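Local coordinates for capsule biosynthesis protein CapD proenzyme (Bacillus anthracis, PDB 3G9K), which cleaves the poly-gamma-D-glutamate capsule of the anthrax bacillus and transfers it by transpeptidation to the meso-diaminopimelic acid of peptidoglycan, at residues 45-53 / 104-115; 224-233 / 243-253. All coordinates share one frame; numbering follows the deposited sequence.

Contact 1 (45-53 / 104-115)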
loop_
_atom_site.group_PDB
_atom_site.type_symbol
_atom_site.label_atom_id
_atom_site.label_comp_id
_atom_site.label_asym_id
_atom_site.label_seq_id
_atom_site.Cartn_x
_atom_site.Cartn_y
_atom_site.Cartn_z
ATOM N N VAL A 45 1.719 -6.782 14.916
ATOM C CA VAL A 45 2.677 -5.651 14.775
ATOM C C VAL A 45 4.083 -6.169 14.528
ATOM O O VAL A 45 4.736 -5.761 13.569
ATOM C CB VAL A 45 2.588 -4.662 15.944
ATOM C CG1 VAL A 45 3.680 -3.558 15.903
ATOM C CG2 VAL A 45 1.245 -4.015 15.925
ATOM N N ASP A 46 4.555 -7.078 15.359
ATOM C CA ASP A 46 5.868 -7.691 15.099
ATOM C C ASP A 46 6.035 -8.304 13.702
ATOM O O ASP A 46 7.053 -8.096 13.010
ATOM C CB ASP A 46 6.120 -8.747 16.152
ATOM C CG ASP A 46 6.416 -8.147 17.514
ATOM O OD1 ASP A 46 6.535 -6.909 17.645
ATOM O OD2 ASP A 46 6.555 -8.937 18.453
ATOM N N ALA A 47 5.052 -9.096 13.283
ATOM C CA ALA A 47 5.026 -9.629 11.931
ATOM C C ALA A 47 5.013 -8.528 10.862
ATOM O O ALA A 47 5.612 -8.689 9.819
ATOM C CB ALA A 47 3.826 -10.563 11.738
ATOM N N ALA A 48 4.295 -7.440 11.103
ATOM C CA ALA A 48 4.210 -6.339 10.130
ATOM C C ALA A 48 5.581 -5.643 9.931
ATOM O O ALA A 48 5.937 -5.234 8.831
ATOM C CB ALA A 48 3.152 -5.298 10.603
ATOM N N ILE A 49 6.366 -5.556 11.000
ATOM C CA ILE A 49 7.690 -4.956 10.923
ATOM C C ILE A 49 8.591 -5.862 10.121
ATOM O O ILE A 49 9.359 -5.409 9.236
ATOM C CB ILE A 49 8.305 -4.720 12.332
ATOM C CG1 ILE A 49 7.535 -3.613 13.041
ATOM C CG2 ILE A 49 9.801 -4.446 12.210
ATOM C CD1 ILE A 49 7.766 -3.473 14.582
ATOM N N VAL A 50 8.515 -7.143 10.422
ATOM C CA VAL A 50 9.284 -8.150 9.666
ATOM C C VAL A 50 8.910 -8.118 8.167
ATOM O O VAL A 50 9.769 -8.055 7.297
ATOM C CB VAL A 50 9.024 -9.541 10.227
ATOM C CG1 VAL A 50 9.566 -10.562 9.310
ATOM C CG2 VAL A 50 9.648 -9.665 11.647
ATOM N N VAL A 51 7.622 -8.193 7.887
ATOM C CA VAL A 51 7.084 -8.119 6.536
ATOM C C VAL A 51 7.507 -6.829 5.841
ATOM O O VAL A 51 7.871 -6.858 4.674
ATOM C CB VAL A 51 5.534 -8.273 6.501
ATOM C CG1 VAL A 51 4.970 -7.908 5.119
ATOM C CG2 VAL A 51 5.091 -9.723 6.880
ATOM N N SER A 52 7.408 -5.697 6.529
ATOM C CA SER A 52 7.753 -4.402 5.864
ATOM C C SER A 52 9.208 -4.368 5.436
ATOM O O SER A 52 9.534 -4.046 4.290
ATOM C CB SER A 52 7.465 -3.213 6.739
ATOM O OG SER A 52 6.090 -3.109 6.942
ATOM N N TYR A 53 10.088 -4.763 6.336
ATOM C CA TYR A 53 11.508 -4.858 5.981
ATOM C C TYR A 53 11.874 -5.913 4.874
ATOM O O TYR A 53 12.732 -5.677 4.027
ATOM C CB TYR A 53 12.327 -5.055 7.265
ATOM C CG TYR A 53 12.803 -3.786 7.936
ATOM C CD1 TYR A 53 12.224 -3.325 9.101
ATOM C CD2 TYR A 53 13.888 -3.089 7.429
ATOM C CE1 TYR A 53 12.727 -2.150 9.759
ATOM C CE2 TYR A 53 14.357 -1.968 8.037
ATOM C CZ TYR A 53 13.775 -1.491 9.206
ATOM O OH TYR A 53 14.288 -0.359 9.752
ATOM N N PHE A 104 10.288 5.453 6.598
ATOM C CA PHE A 104 10.160 4.024 6.856
ATOM C C PHE A 104 10.863 3.550 8.167
ATOM O O PHE A 104 10.219 2.933 9.056
ATOM C CB PHE A 104 10.752 3.256 5.651
ATOM C CG PHE A 104 10.558 1.771 5.722
ATOM C CD1 PHE A 104 11.467 0.966 6.423
ATOM C CD2 PHE A 104 9.504 1.156 5.072
ATOM C CE1 PHE A 104 11.313 -0.413 6.507
ATOM C CE2 PHE A 104 9.333 -0.234 5.149
ATOM C CZ PHE A 104 10.270 -1.013 5.863
ATOM N N VAL A 105 12.178 3.787 8.255
ATOM C CA VAL A 105 12.991 3.324 9.396
ATOM C C VAL A 105 12.481 3.884 10.754
ATOM O O VAL A 105 12.307 3.116 11.726
ATOM C CB VAL A 105 14.476 3.576 9.142
ATOM C CG1 VAL A 105 15.328 3.297 10.409
ATOM C CG2 VAL A 105 14.938 2.709 7.962
ATOM N N ALA A 106 12.213 5.190 10.794
ATOM C CA ALA A 106 11.583 5.873 11.951
ATOM C C ALA A 106 10.179 5.337 12.289
ATOM O O ALA A 106 9.844 5.148 13.482
ATOM C CB ALA A 106 11.522 7.368 11.735
ATOM N N GLY A 107 9.373 5.055 11.264
ATOM C CA GLY A 107 8.062 4.445 11.440
ATOM C C GLY A 107 8.105 3.112 12.132
ATOM O O GLY A 107 7.405 2.896 13.111
HETATM N N MSE A 108 8.934 2.222 11.580
HETATM C CA MSE A 108 9.075 0.874 12.123
HETATM C C MSE A 108 9.592 0.906 13.561
HETATM O O MSE A 108 9.090 0.160 14.422
HETATM C CB MSE A 108 10.001 0.024 11.240
HETATM C CG MSE A 108 9.475 -0.243 9.815
HETATM SE SE MSE A 108 7.700 -1.042 9.773
HETATM C CE MSE A 108 6.709 0.275 8.799
ATOM N N GLU A 109 10.570 1.791 13.852
ATOM C CA GLU A 109 11.067 1.877 15.221
ATOM C C GLU A 109 10.011 2.401 16.188
ATOM O O GLU A 109 9.894 1.877 17.300
ATOM C CB GLU A 109 12.314 2.738 15.337
ATOM C CG GLU A 109 12.848 2.812 16.785
ATOM C CD GLU A 109 14.245 3.347 16.818
ATOM O OE1 GLU A 109 15.167 2.617 16.409
ATOM O OE2 GLU A 109 14.401 4.504 17.212
ATOM N N TYR A 110 9.282 3.439 15.791
ATOM C CA TYR A 110 8.171 3.988 16.575
ATOM C C TYR A 110 7.060 2.964 16.840
ATOM O O TYR A 110 6.542 2.836 17.950
ATOM C CB TYR A 110 7.554 5.201 15.882
ATOM C CG TYR A 110 6.474 5.860 16.719
ATOM C CD1 TYR A 110 5.196 5.303 16.811
ATOM C CD2 TYR A 110 6.749 7.018 17.468
ATOM C CE1 TYR A 110 4.234 5.870 17.612
ATOM C CE2 TYR A 110 5.773 7.601 18.272
ATOM C CZ TYR A 110 4.537 7.019 18.335
ATOM O OH TYR A 110 3.570 7.581 19.135
ATOM N N ILE A 111 6.688 2.251 15.787
ATOM C CA ILE A 111 5.718 1.168 15.862
ATOM C C ILE A 111 6.202 0.097 16.803
ATOM O O ILE A 111 5.480 -0.352 17.663
ATOM C CB ILE A 111 5.459 0.568 14.448
ATOM C CG1 ILE A 111 4.671 1.616 13.636
ATOM C CG2 ILE A 111 4.719 -0.824 14.540
ATOM C CD1 ILE A 111 4.589 1.402 12.061
ATOM N N HIS A 112 7.448 -0.348 16.628
ATOM C CA HIS A 112 7.976 -1.320 17.546
ATOM C C HIS A 112 7.918 -0.880 19.022
ATOM O O HIS A 112 7.470 -1.646 19.884
ATOM C CB HIS A 112 9.432 -1.642 17.215
ATOM C CG HIS A 112 10.091 -2.450 18.282
ATOM N ND1 HIS A 112 10.687 -1.872 19.385
ATOM C CD2 HIS A 112 10.156 -3.788 18.467
ATOM C CE1 HIS A 112 11.117 -2.830 20.190
ATOM N NE2 HIS A 112 10.787 -3.998 19.670
ATOM N N ASP A 113 8.404 0.324 19.304
ATOM C CA ASP A 113 8.567 0.776 20.686
ATOM C C ASP A 113 7.233 1.024 21.371
ATOM O O ASP A 113 7.134 0.978 22.607
ATOM C CB ASP A 113 9.372 2.056 20.727
ATOM C CG ASP A 113 10.827 1.834 20.378
ATOM O OD1 ASP A 113 11.269 0.677 20.153
ATOM O OD2 ASP A 113 11.538 2.837 20.306
ATOM N N ASN A 114 6.199 1.293 20.589
ATOM C CA ASN A 114 4.928 1.660 21.176
ATOM C C ASN A 114 3.848 0.594 21.039
ATOM O O ASN A 114 2.888 0.581 21.840
ATOM C CB ASN A 114 4.456 2.997 20.620
ATOM C CG ASN A 114 5.365 4.143 21.027
ATOM O OD1 ASN A 114 5.346 4.589 22.186
ATOM N ND2 ASN A 114 6.197 4.605 20.096
ATOM N N TYR A 115 3.984 -0.319 20.069
ATOM C CA TYR A 115 2.979 -1.364 19.795
ATOM C C TYR A 115 3.558 -2.772 19.600
ATOM O O TYR A 115 2.816 -3.750 19.468
ATOM C CB TYR A 115 2.113 -0.963 18.587
ATOM C CG TYR A 115 1.569 0.451 18.682
ATOM C CD1 TYR A 115 0.404 0.737 19.411
ATOM C CD2 TYR A 115 2.231 1.506 18.062
ATOM C CE1 TYR A 115 -0.084 2.054 19.501
ATOM C CE2 TYR A 115 1.762 2.805 18.145
ATOM C CZ TYR A 115 0.609 3.075 18.865
ATOM O OH TYR A 115 0.177 4.377 18.919
HETATM O O HOH W 1 13.373 0.695 12.150
#

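Contact 2 (224-233 / 243-253)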
loop_
_atom_site.group_PDB
_atom_site.type_symbol
_atom_site.label_atom_id
_atom_site.label_comp_id
_atom_site.label_asym_id
_atom_site.label_seq_id
_atom_site.Cartn_x
_atom_site.Cartn_y
_atom_site.Cartn_z
ATOM N N VAL A 224 -9.733 7.432 10.549
ATOM C CA VAL A 224 -11.071 7.880 10.139
ATOM C C VAL A 224 -11.996 6.709 10.459
ATOM O O VAL A 224 -11.666 5.551 10.178
ATOM C CB VAL A 224 -11.189 8.201 8.627
ATOM C CG1 VAL A 224 -12.564 8.845 8.314
ATOM C CG2 VAL A 224 -10.101 9.110 8.153
ATOM N N LYS A 225 -13.148 7.009 11.056
ATOM C CA LYS A 225 -14.137 5.986 11.417
ATOM C C LYS A 225 -15.518 6.394 10.913
ATOM O O LYS A 225 -15.988 7.503 11.164
ATOM C CB LYS A 225 -14.156 5.688 12.926
ATOM C CG LYS A 225 -14.990 4.436 13.327
ATOM C CD LYS A 225 -16.478 4.731 13.557
ATOM C CE LYS A 225 -17.262 3.434 13.784
ATOM N NZ LYS A 225 -18.750 3.581 13.617
ATOM N N GLY A 226 -16.127 5.483 10.157
ATOM C CA GLY A 226 -17.455 5.641 9.615
ATOM C C GLY A 226 -18.148 4.289 9.644
ATOM O O GLY A 226 -17.744 3.363 10.359
ATOM N N ASN A 227 -19.240 4.210 8.906
ATOM C CA ASN A 227 -20.009 2.994 8.751
ATOM C C ASN A 227 -20.338 2.811 7.268
ATOM O O ASN A 227 -20.505 3.796 6.517
ATOM C CB ASN A 227 -21.280 3.068 9.598
ATOM C CG ASN A 227 -22.234 4.147 9.135
ATOM O OD1 ASN A 227 -22.850 4.030 8.087
ATOM N ND2 ASN A 227 -22.364 5.195 9.922
ATOM N N TYR A 228 -20.429 1.549 6.847
ATOM C CA TYR A 228 -20.788 1.242 5.476
ATOM C C TYR A 228 -21.314 -0.172 5.420
ATOM O O TYR A 228 -20.636 -1.097 5.853
ATOM C CB TYR A 228 -19.583 1.447 4.561
ATOM C CG TYR A 228 -19.626 0.736 3.255
ATOM C CD1 TYR A 228 -20.501 1.121 2.245
ATOM C CD2 TYR A 228 -18.755 -0.328 3.005
ATOM C CE1 TYR A 228 -20.522 0.426 1.006
ATOM C CE2 TYR A 228 -18.766 -1.005 1.793
ATOM C CZ TYR A 228 -19.662 -0.636 0.804
ATOM O OH TYR A 228 -19.650 -1.321 -0.393
HETATM N N MSE A 229 -22.534 -0.338 4.917
HETATM C CA MSE A 229 -23.165 -1.658 4.782
HETATM C C MSE A 229 -23.192 -2.453 6.091
HETATM O O MSE A 229 -23.031 -3.683 6.097
HETATM C CB MSE A 229 -22.486 -2.461 3.664
HETATM C CG MSE A 229 -22.758 -1.914 2.287
HETATM SE SE MSE A 229 -24.599 -2.268 1.734
HETATM C CE MSE A 229 -24.451 -4.181 1.368
ATOM N N GLY A 230 -23.393 -1.738 7.207
ATOM C CA GLY A 230 -23.442 -2.375 8.509
ATOM C C GLY A 230 -22.089 -2.721 9.100
ATOM O O GLY A 230 -22.008 -3.356 10.172
ATOM N N TYR A 231 -21.023 -2.301 8.421
ATOM C CA TYR A 231 -19.658 -2.434 8.936
ATOM C C TYR A 231 -19.244 -1.136 9.573
ATOM O O TYR A 231 -19.523 -0.062 9.032
ATOM C CB TYR A 231 -18.678 -2.676 7.796
ATOM C CG TYR A 231 -18.735 -4.029 7.141
ATOM C CD1 TYR A 231 -19.508 -4.230 5.995
ATOM C CD2 TYR A 231 -17.968 -5.098 7.617
ATOM C CE1 TYR A 231 -19.541 -5.426 5.364
ATOM C CE2 TYR A 231 -17.996 -6.337 6.971
ATOM C CZ TYR A 231 -18.781 -6.481 5.830
ATOM O OH TYR A 231 -18.853 -7.676 5.157
ATOM N N ASP A 232 -18.559 -1.218 10.703
ATOM C CA ASP A 232 -17.754 -0.057 11.118
ATOM C C ASP A 232 -16.500 -0.079 10.238
ATOM O O ASP A 232 -15.915 -1.154 10.027
ATOM C CB ASP A 232 -17.330 -0.139 12.570
ATOM C CG ASP A 232 -18.487 -0.119 13.527
ATOM O OD1 ASP A 232 -19.334 0.791 13.448
ATOM O OD2 ASP A 232 -18.505 -1.017 14.378
ATOM N N VAL A 233 -16.099 1.082 9.735
ATOM C CA VAL A 233 -14.937 1.210 8.848
ATOM C C VAL A 233 -13.902 2.143 9.462
ATOM O O VAL A 233 -14.217 3.274 9.824
ATOM C CB VAL A 233 -15.362 1.724 7.438
ATOM C CG1 VAL A 233 -14.167 1.886 6.535
ATOM C CG2 VAL A 233 -16.360 0.742 6.798
ATOM N N VAL A 243 -10.819 9.054 3.699
ATOM C CA VAL A 243 -12.093 9.811 3.575
ATOM C C VAL A 243 -12.723 9.650 2.169
ATOM O O VAL A 243 -13.908 9.349 2.031
ATOM C CB VAL A 243 -11.931 11.310 3.906
ATOM C CG1 VAL A 243 -13.205 12.076 3.497
ATOM C CG2 VAL A 243 -11.600 11.524 5.402
ATOM N N THR A 244 -11.914 9.811 1.136
ATOM C CA THR A 244 -12.377 9.685 -0.242
ATOM C C THR A 244 -12.915 8.289 -0.519
ATOM O O THR A 244 -13.938 8.142 -1.143
ATOM C CB THR A 244 -11.254 10.029 -1.224
ATOM O OG1 THR A 244 -10.781 11.351 -0.958
ATOM C CG2 THR A 244 -11.732 9.956 -2.676
ATOM N N LEU A 245 -12.211 7.262 -0.053
ATOM C CA LEU A 245 -12.644 5.883 -0.284
ATOM C C LEU A 245 -13.976 5.610 0.388
ATOM O O LEU A 245 -14.885 5.058 -0.235
ATOM C CB LEU A 245 -11.582 4.906 0.243
ATOM C CG LEU A 245 -11.991 3.444 0.384
ATOM C CD1 LEU A 245 -12.588 2.857 -0.902
ATOM C CD2 LEU A 245 -10.747 2.656 0.850
ATOM N N LEU A 246 -14.114 6.039 1.642
ATOM C CA LEU A 246 -15.346 5.801 2.398
ATOM C C LEU A 246 -16.574 6.597 1.877
ATOM O O LEU A 246 -17.690 6.093 1.861
ATOM C CB LEU A 246 -15.126 6.153 3.874
ATOM C CG LEU A 246 -15.698 5.222 4.938
ATOM C CD1 LEU A 246 -15.697 5.904 6.307
ATOM C CD2 LEU A 246 -17.017 4.592 4.591
ATOM N N GLN A 247 -16.356 7.849 1.511
ATOM C CA GLN A 247 -17.350 8.613 0.767
ATOM C C GLN A 247 -17.864 7.877 -0.484
ATOM O O GLN A 247 -19.085 7.789 -0.707
ATOM C CB GLN A 247 -16.762 9.962 0.336
ATOM C CG GLN A 247 -16.554 10.933 1.471
ATOM C CD GLN A 247 -15.841 12.203 1.037
ATOM O OE1 GLN A 247 -15.205 12.248 -0.025
ATOM N NE2 GLN A 247 -15.963 13.269 1.861
HETATM N N MSE A 248 -16.947 7.380 -1.270
HETATM C CA MSE A 248 -17.284 6.627 -2.477
HETATM C C MSE A 248 -18.051 5.335 -2.180
HETATM O O MSE A 248 -19.009 5.009 -2.882
HETATM C CB MSE A 248 -16.036 6.330 -3.302
HETATM C CG MSE A 248 -15.476 7.528 -4.044
HETATM SE SE MSE A 248 -13.932 7.162 -5.122
HETATM C CE MSE A 248 -14.628 5.778 -6.264
ATOM N N LEU A 249 -17.602 4.592 -1.166
ATOM C CA LEU A 249 -18.321 3.399 -0.734
ATOM C C LEU A 249 -19.747 3.764 -0.309
ATOM O O LEU A 249 -20.688 3.086 -0.694
ATOM C CB LEU A 249 -17.602 2.702 0.422
ATOM C CG LEU A 249 -16.249 2.021 0.112
ATOM C CD1 LEU A 249 -15.571 1.622 1.416
ATOM C CD2 LEU A 249 -16.399 0.783 -0.828
ATOM N N LYS A 250 -19.875 4.819 0.502
ATOM C CA LYS A 250 -21.178 5.244 1.019
ATOM C C LYS A 250 -22.082 5.790 -0.098
ATOM O O LYS A 250 -23.265 5.433 -0.163
ATOM C CB LYS A 250 -21.009 6.236 2.153
ATOM C CG LYS A 250 -20.440 5.622 3.416
ATOM C CD LYS A 250 -20.361 6.642 4.528
ATOM C CE LYS A 250 -21.748 6.897 5.142
ATOM N NZ LYS A 250 -22.221 5.808 6.049
ATOM N N LEU A 251 -21.525 6.617 -0.978
ATOM C CA LEU A 251 -22.199 7.006 -2.222
ATOM C C LEU A 251 -22.687 5.816 -3.074
ATOM O O LEU A 251 -23.811 5.841 -3.583
ATOM C CB LEU A 251 -21.293 7.926 -3.050
ATOM C CG LEU A 251 -21.190 9.390 -2.556
ATOM C CD1 LEU A 251 -19.993 10.146 -3.162
ATOM C CD2 LEU A 251 -22.519 10.114 -2.873
ATOM N N ALA A 252 -21.853 4.776 -3.251
ATOM C CA ALA A 252 -22.240 3.605 -4.042
ATOM C C ALA A 252 -23.352 2.795 -3.369
ATOM O O ALA A 252 -24.250 2.287 -4.039
ATOM C CB ALA A 252 -21.007 2.724 -4.338
ATOM N N GLU A 253 -23.290 2.678 -2.040
ATOM C CA GLU A 253 -24.368 2.079 -1.260
ATOM C C GLU A 253 -25.705 2.823 -1.471
ATOM O O GLU A 253 -26.727 2.208 -1.790
ATOM C CB GLU A 253 -24.019 2.097 0.228
ATOM C CG GLU A 253 -25.157 1.647 1.136
ATOM C CD GLU A 253 -24.735 1.384 2.558
ATOM O OE1 GLU A 253 -23.665 1.904 2.996
ATOM O OE2 GLU A 253 -25.498 0.667 3.244
HETATM O O HOH W 2 -20.149 6.831 7.972
#

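Contact 1 (45-53 / 104-115)
Tyr53 and Phe104 meet as a T-shaped pair where two nearly antiparallel helices of the gamma-glutamyltranspeptidase (Ntn-hydrolase) fold lie side by side, their axes 10.0 Å apart at 164°. The edge of Phe104 points at the face of Tyr53, the planes 88° apart, with Phe104 CE1 over the centre of the tyrosine ring. Phe104 CZ, next to CE1 on the same edge, lies 3.5 Å from Ser52 O.

The remaining direct contacts are mostly apolar, and no direct hydrogen bond joins the segments. Met108, a selenomethionine, bends at its second and third torsions (chi2 -55°), which brings SE to 3.7 Å from Ser52 CB while its CG lies against Tyr53 CE1. One turn further along helix 104-115, His112 CB meets Ile49 CD1 at 3.6 Å. At the far end Val45 turns CG1 onto Ile111 CG2, a pair tighter than usual at 3.2 Å, and also packs on Tyr115 CB. Met71 of strand 68-74 touches Ala48 as well as Met108 and Ile111, so the helix pair rests on the neighbouring sheet.

Polar groups are satisfied largely within a helix or beyond the pair. Ser52 OG bonds back to Ala48 O, which also accepts Ser52 N from the opposite face of its carbonyl plane. His112 gives ND1 to Asp113 OD1 and NE2 to Leu118 O, which fixes the rotation of its ring. The one polar bridge between the segments is a water, 2.8 Å from Tyr53 OH, that donates to Val105 O at 2.7 Å.

Contact 2 (224-233 / 243-253)
Lys250 and Asn227 supply one of two direct hydrogen bonds across this contact. Torsions of 77° and 76° at the far end of the lysine chain curl it over the strand, and NZ donates to Asn227 O at 2.7 Å from above the carbonyl plane. A water accepting from both Lys250 NZ and Asn227 N makes a second link, and Lys250 NZ also forms a salt bridge with Asp302. In the other bond Met229 N donates to Glu253 OE1 at 3.2 Å, meeting the carboxylate from above its plane.

Residues 224-233 form a beta hairpin closed by a type I' turn from Tyr228 to Tyr231, and helix 242-254 lies along one face of it, segment 243-253 running at 23° to strand 224-228 with the axes of the segments 8.7 Å apart at closest. Asp232 and Val233 pair in an antiparallel ladder with a strand of the neighbouring CapD chain, which carries the sheet across the interface.

Apolar packing fills the middle. Leu249 CB sits over the face of the Tyr228 ring, 3.7 Å from its centroid in a CH-pi contact, while CG of Met229, also a selenomethionine, lies over the opposite face. Leu246 reaches Gly226 CA with CD1 at 3.8 Å, and its CG meets Val233 CG1.

In the fold
Contact 1 and contact 2 illustrate how this chain, one of the two cut from the CapD precursor, combines two kinds of packing: helix against helix in 45-53 / 104-115, and helix against hairpin in 224-233 / 243-253. Their centres lie 28 Å apart and their nearest atoms about 13 Å, so they do not touch. The centre of contact 1 lies about 11 Å from the centre of the chain, that of contact 2 about 22 Å. The antiparallel sheet spans the gap: strand 68-74, at one edge within this chain, packs on contact 1, and strands 219-228 and 231-235 carry the hairpin of contact 2. The neighbouring CapD chain touches both.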